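Local coordinates for flavoprotein (Thermotoga maritima, PDB 5V8S), which probably transfers electrons as a flavo-diiron oxidoreductase, pairing a diiron-binding metallo-beta-lactamase-like domain with a flavodoxin-like domain that is expected to bind FMN, at residues N350-H361 / T378-I388. The protein carries 1 engineered substitution. Sequence-based numbering, arbitrary orientation.
Sequences NYEKPVLVFGVH and TKFRILSFTEI
Phe380 turns one ring face to the carbonyl of Tyr351, whose O sits 3.3 Å above the ring plane, over its centre. Val355 CG2 meets the same ring obliquely, 3.6 Å from Phe380 CD1. With CG1 anti to the backbone N (chi1 173°), that methyl lies beside the N, which brings it to the ring. Asn350 OD1 accepts a fairly straight but long hydrogen bond from Lys379 N (3.3 Å, 162°). Nearby, Glu352 OE2 stands over one face of the Arg381 guanidinium, 3.5 Å from NH1 of Arg381. This salt bridge is purely electrostatic, since the oxygen is far from the guanidinium plane.

Strands 354-360 and 381-388 run parallel. Their hydrogen bonds shift register at Leu383 and Ser384: Leu383 N donates to Val355 O, Val357 N to Ser384 O. Leu383 and Ser384 stand opposite Leu356 alone, a beta bulge, and Ser384 N is buried there without a partner. A water bridges Val357 O, Ser384 OG and Thr386 OG1. Phe358 and Thr386 point the same way, side by side, with Phe358 CD2 3.7 Å from Thr386 CB.

The pair belongs to a beta-alpha-beta unit at one edge of the flavodoxin-like parallel sheet, with 381-388 outermost in this chain. Strand 322-327 flanks strand 354-360. Helices 395-409 and 278-292 pack on the face carrying Leu356, Phe358 and Thr386.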
loop_
_atom_site.group_PDB
_atom_site.type_symbol
_atom_site.label_atom_id
_atom_site.label_comp_id
_atom_site.label_asym_id
_atom_site.label_seq_id
_atom_site.Cartn_x
_atom_site.Cartn_y
_atom_site.Cartn_z
ATOM N N ASN A 350 -8.428 5.940 -15.559
ATOM C CA ASN A 350 -9.864 6.167 -15.540
ATOM C C ASN A 350 -10.389 6.079 -16.970
ATOM O O ASN A 350 -10.411 7.063 -17.708
ATOM C CB ASN A 350 -10.145 7.528 -14.928
ATOM C CG ASN A 350 -11.592 7.706 -14.562
ATOM O OD1 ASN A 350 -12.340 6.738 -14.508
ATOM N ND2 ASN A 350 -12.000 8.940 -14.318
ATOM N N TYR A 351 -10.838 4.883 -17.357
ATOM C CA TYR A 351 -11.268 4.590 -18.721
ATOM C C TYR A 351 -12.725 4.155 -18.731
ATOM O O TYR A 351 -13.227 3.590 -17.752
ATOM C CB TYR A 351 -10.449 3.430 -19.310
ATOM C CG TYR A 351 -8.987 3.727 -19.525
ATOM C CD1 TYR A 351 -8.558 4.408 -20.663
ATOM C CD2 TYR A 351 -8.025 3.320 -18.608
ATOM C CE1 TYR A 351 -7.236 4.667 -20.868
ATOM C CE2 TYR A 351 -6.691 3.594 -18.813
ATOM C CZ TYR A 351 -6.301 4.262 -19.957
ATOM O OH TYR A 351 -4.970 4.517 -20.146
ATOM N N GLU A 352 -13.391 4.367 -19.877
ATOM C CA GLU A 352 -14.779 3.928 -20.046
ATOM C C GLU A 352 -14.767 2.477 -20.525
ATOM O O GLU A 352 -14.921 2.173 -21.704
ATOM C CB GLU A 352 -15.556 4.841 -20.990
ATOM C CG GLU A 352 -17.059 4.532 -20.993
ATOM C CD GLU A 352 -17.826 5.196 -22.122
ATOM O OE1 GLU A 352 -17.368 6.239 -22.632
ATOM O OE2 GLU A 352 -18.897 4.660 -22.494
ATOM N N LYS A 353 -14.580 1.568 -19.577
ATOM C CA LYS A 353 -14.546 0.136 -19.815
ATOM C C LYS A 353 -15.570 -0.550 -18.926
ATOM O O LYS A 353 -15.860 -0.078 -17.819
ATOM C CB LYS A 353 -13.163 -0.458 -19.500
ATOM C CG LYS A 353 -12.065 0.046 -20.435
ATOM C CD LYS A 353 -10.666 -0.342 -20.010
ATOM C CE LYS A 353 -9.596 0.234 -20.933
ATOM N NZ LYS A 353 -9.595 -0.466 -22.230
ATOM N N PRO A 354 -16.134 -1.663 -19.376
ATOM C CA PRO A 354 -17.072 -2.400 -18.527
ATOM C C PRO A 354 -16.373 -3.124 -17.392
ATOM O O PRO A 354 -15.221 -3.553 -17.501
ATOM C CB PRO A 354 -17.710 -3.396 -19.492
ATOM C CG PRO A 354 -16.762 -3.505 -20.621
ATOM C CD PRO A 354 -16.019 -2.239 -20.728
ATOM N N VAL A 355 -17.116 -3.284 -16.297
ATOM C CA VAL A 355 -16.611 -3.889 -15.071
ATOM C C VAL A 355 -17.672 -4.824 -14.508
ATOM O O VAL A 355 -18.869 -4.536 -14.580
ATOM C CB VAL A 355 -16.263 -2.800 -14.028
ATOM C CG1 VAL A 355 -15.892 -3.376 -12.670
ATOM C CG2 VAL A 355 -15.141 -1.899 -14.576
ATOM N N LEU A 356 -17.227 -5.938 -13.933
ATOM C CA LEU A 356 -18.054 -6.761 -13.058
ATOM C C LEU A 356 -17.534 -6.617 -11.640
ATOM O O LEU A 356 -16.319 -6.622 -11.423
ATOM C CB LEU A 356 -17.953 -8.248 -13.408
ATOM C CG LEU A 356 -18.452 -8.694 -14.779
ATOM C CD1 LEU A 356 -18.204 -10.184 -14.973
ATOM C CD2 LEU A 356 -19.929 -8.343 -14.951
ATOM N N VAL A 357 -18.450 -6.536 -10.673
ATOM C CA VAL A 357 -18.101 -6.492 -9.261
ATOM C C VAL A 357 -18.696 -7.719 -8.589
ATOM O O VAL A 357 -19.887 -8.009 -8.757
ATOM C CB VAL A 357 -18.589 -5.202 -8.577
ATOM C CG1 VAL A 357 -18.260 -5.244 -7.062
ATOM C CG2 VAL A 357 -17.974 -3.982 -9.238
ATOM N N PHE A 358 -17.849 -8.463 -7.894
ATOM C CA PHE A 358 -18.251 -9.520 -6.979
ATOM C C PHE A 358 -17.885 -9.045 -5.582
ATOM O O PHE A 358 -16.759 -8.604 -5.348
ATOM C CB PHE A 358 -17.494 -10.824 -7.279
ATOM C CG PHE A 358 -17.816 -11.452 -8.615
ATOM C CD1 PHE A 358 -17.288 -10.946 -9.784
ATOM C CD2 PHE A 358 -18.606 -12.581 -8.696
ATOM C CE1 PHE A 358 -17.579 -11.542 -11.009
ATOM C CE2 PHE A 358 -18.899 -13.172 -9.915
ATOM C CZ PHE A 358 -18.389 -12.656 -11.073
ATOM N N GLY A 359 -18.811 -9.132 -4.647
ATOM C CA GLY A 359 -18.527 -8.622 -3.318
ATOM C C GLY A 359 -19.252 -9.397 -2.247
ATOM O O GLY A 359 -20.379 -9.865 -2.454
ATOM N N VAL A 360 -18.590 -9.534 -1.095
ATOM C CA VAL A 360 -19.209 -10.145 0.067
ATOM C C VAL A 360 -20.271 -9.213 0.623
ATOM O O VAL A 360 -20.118 -7.984 0.611
ATOM C CB VAL A 360 -18.110 -10.394 1.110
ATOM C CG1 VAL A 360 -18.722 -10.795 2.422
ATOM C CG2 VAL A 360 -17.156 -11.473 0.593
ATOM N N HIS A 361 -21.348 -9.802 1.137
ATOM C CA HIS A 361 -22.389 -9.048 1.828
ATOM C C HIS A 361 -22.001 -8.981 3.299
ATOM O O HIS A 361 -22.174 -9.951 4.047
ATOM C CB HIS A 361 -23.739 -9.726 1.649
ATOM C CG HIS A 361 -24.866 -9.001 2.312
ATOM N ND1 HIS A 361 -24.952 -7.626 2.338
ATOM C CD2 HIS A 361 -25.954 -9.460 2.976
ATOM C CE1 HIS A 361 -26.043 -7.267 2.992
ATOM N NE2 HIS A 361 -26.670 -8.362 3.386
ATOM N N THR A 378 -17.014 7.049 -11.805
ATOM C CA THR A 378 -15.964 7.151 -12.794
ATOM C C THR A 378 -16.491 6.820 -14.171
ATOM O O THR A 378 -17.695 6.619 -14.387
ATOM C CB THR A 378 -14.814 6.224 -12.403
ATOM O OG1 THR A 378 -15.185 4.849 -12.609
ATOM C CG2 THR A 378 -14.467 6.420 -10.951
ATOM N N LYS A 379 -15.570 6.766 -15.126
ATOM C CA LYS A 379 -15.945 6.417 -16.475
ATOM C C LYS A 379 -16.208 4.935 -16.603
ATOM O O LYS A 379 -16.844 4.525 -17.579
ATOM C CB LYS A 379 -14.851 6.837 -17.450
ATOM C CG LYS A 379 -14.599 8.342 -17.501
ATOM C CD LYS A 379 -13.723 8.717 -18.703
ATOM C CE LYS A 379 -12.624 9.705 -18.325
ATOM N NZ LYS A 379 -11.737 10.058 -19.485
ATOM N N PHE A 380 -15.768 4.122 -15.634
ATOM C CA PHE A 380 -16.029 2.695 -15.736
ATOM C C PHE A 380 -17.524 2.453 -15.639
ATOM O O PHE A 380 -18.249 3.179 -14.946
ATOM C CB PHE A 380 -15.288 1.906 -14.655
ATOM C CG PHE A 380 -13.808 1.830 -14.872
ATOM C CD1 PHE A 380 -13.265 0.887 -15.736
ATOM C CD2 PHE A 380 -12.955 2.710 -14.227
ATOM C CE1 PHE A 380 -11.892 0.829 -15.954
ATOM C CE2 PHE A 380 -11.586 2.657 -14.433
ATOM C CZ PHE A 380 -11.046 1.728 -15.296
ATOM N N ARG A 381 -17.982 1.428 -16.347
ATOM C CA ARG A 381 -19.392 1.055 -16.395
ATOM C C ARG A 381 -19.575 -0.295 -15.717
ATOM O O ARG A 381 -19.150 -1.327 -16.252
ATOM C CB ARG A 381 -19.878 1.008 -17.837
ATOM C CG ARG A 381 -19.790 2.369 -18.513
ATOM C CD ARG A 381 -20.772 3.339 -17.860
ATOM N NE ARG A 381 -20.731 4.673 -18.442
ATOM C CZ ARG A 381 -21.158 4.966 -19.663
ATOM N NH1 ARG A 381 -21.639 4.008 -20.447
ATOM N NH2 ARG A 381 -21.094 6.216 -20.106
ATOM N N ILE A 382 -20.233 -0.291 -14.563
ATOM C CA ILE A 382 -20.473 -1.527 -13.820
ATOM C C ILE A 382 -21.668 -2.234 -14.442
ATOM O O ILE A 382 -22.784 -1.708 -14.431
ATOM C CB ILE A 382 -20.716 -1.255 -12.331
ATOM C CG1 ILE A 382 -19.510 -0.546 -11.711
ATOM C CG2 ILE A 382 -21.001 -2.584 -11.621
ATOM C CD1 ILE A 382 -19.774 -0.032 -10.310
ATOM N N LEU A 383 -21.440 -3.436 -14.969
ATOM C CA LEU A 383 -22.525 -4.161 -15.623
ATOM C C LEU A 383 -23.434 -4.850 -14.623
ATOM O O LEU A 383 -24.648 -4.915 -14.832
ATOM C CB LEU A 383 -21.971 -5.211 -16.579
ATOM C CG LEU A 383 -21.044 -4.688 -17.659
ATOM C CD1 LEU A 383 -20.692 -5.841 -18.598
ATOM C CD2 LEU A 383 -21.716 -3.566 -18.422
ATOM N N SER A 384 -22.865 -5.386 -13.551
ATOM C CA SER A 384 -23.661 -6.047 -12.532
ATOM C C SER A 384 -22.832 -6.180 -11.271
ATOM O O SER A 384 -21.601 -6.070 -11.289
ATOM C CB SER A 384 -24.133 -7.442 -12.964
ATOM O OG SER A 384 -23.038 -8.335 -13.065
ATOM N N PHE A 385 -23.550 -6.472 -10.187
ATOM C CA PHE A 385 -22.987 -6.840 -8.897
ATOM C C PHE A 385 -23.440 -8.255 -8.560
ATOM O O PHE A 385 -24.628 -8.584 -8.698
ATOM C CB PHE A 385 -23.466 -5.883 -7.806
ATOM C CG PHE A 385 -22.986 -6.258 -6.442
ATOM C CD1 PHE A 385 -21.760 -5.817 -5.984
ATOM C CD2 PHE A 385 -23.748 -7.079 -5.626
ATOM C CE1 PHE A 385 -21.308 -6.173 -4.723
ATOM C CE2 PHE A 385 -23.305 -7.438 -4.373
ATOM C CZ PHE A 385 -22.081 -6.986 -3.920
ATOM N N THR A 386 -22.496 -9.090 -8.135
ATOM C CA THR A 386 -22.772 -10.470 -7.743
ATOM C C THR A 386 -22.274 -10.694 -6.326
ATOM O O THR A 386 -21.123 -10.394 -6.006
ATOM C CB THR A 386 -22.087 -11.463 -8.696
ATOM O OG1 THR A 386 -22.534 -11.235 -10.038
ATOM C CG2 THR A 386 -22.395 -12.896 -8.316
ATOM N N GLU A 387 -23.131 -11.263 -5.495
ATOM C CA GLU A 387 -22.788 -11.488 -4.107
ATOM C C GLU A 387 -21.844 -12.679 -3.981
ATOM O O GLU A 387 -22.079 -13.739 -4.577
ATOM C CB GLU A 387 -24.055 -11.768 -3.298
ATOM C CG GLU A 387 -23.758 -11.852 -1.816
ATOM C CD GLU A 387 -24.971 -12.164 -0.952
ATOM O OE1 GLU A 387 -26.097 -12.248 -1.486
ATOM O OE2 GLU A 387 -24.783 -12.337 0.274
ATOM N N ILE A 388 -20.785 -12.503 -3.193
ATOM C CA ILE A 388 -19.889 -13.593 -2.832
ATOM C C ILE A 388 -20.438 -14.205 -1.555
ATOM O O ILE A 388 -20.450 -13.561 -0.506
ATOM C CB ILE A 388 -18.445 -13.107 -2.649
ATOM C CG1 ILE A 388 -17.883 -12.576 -3.975
ATOM C CG2 ILE A 388 -17.573 -14.238 -2.065
ATOM C CD1 ILE A 388 -16.495 -11.982 -3.857
HETATM O O HOH W 1 -10.517 8.020 -21.006
HETATM O O HOH W 2 -21.014 -9.292 -11.204
HETATM O O HOH W 3 -22.164 -12.488 1.227
#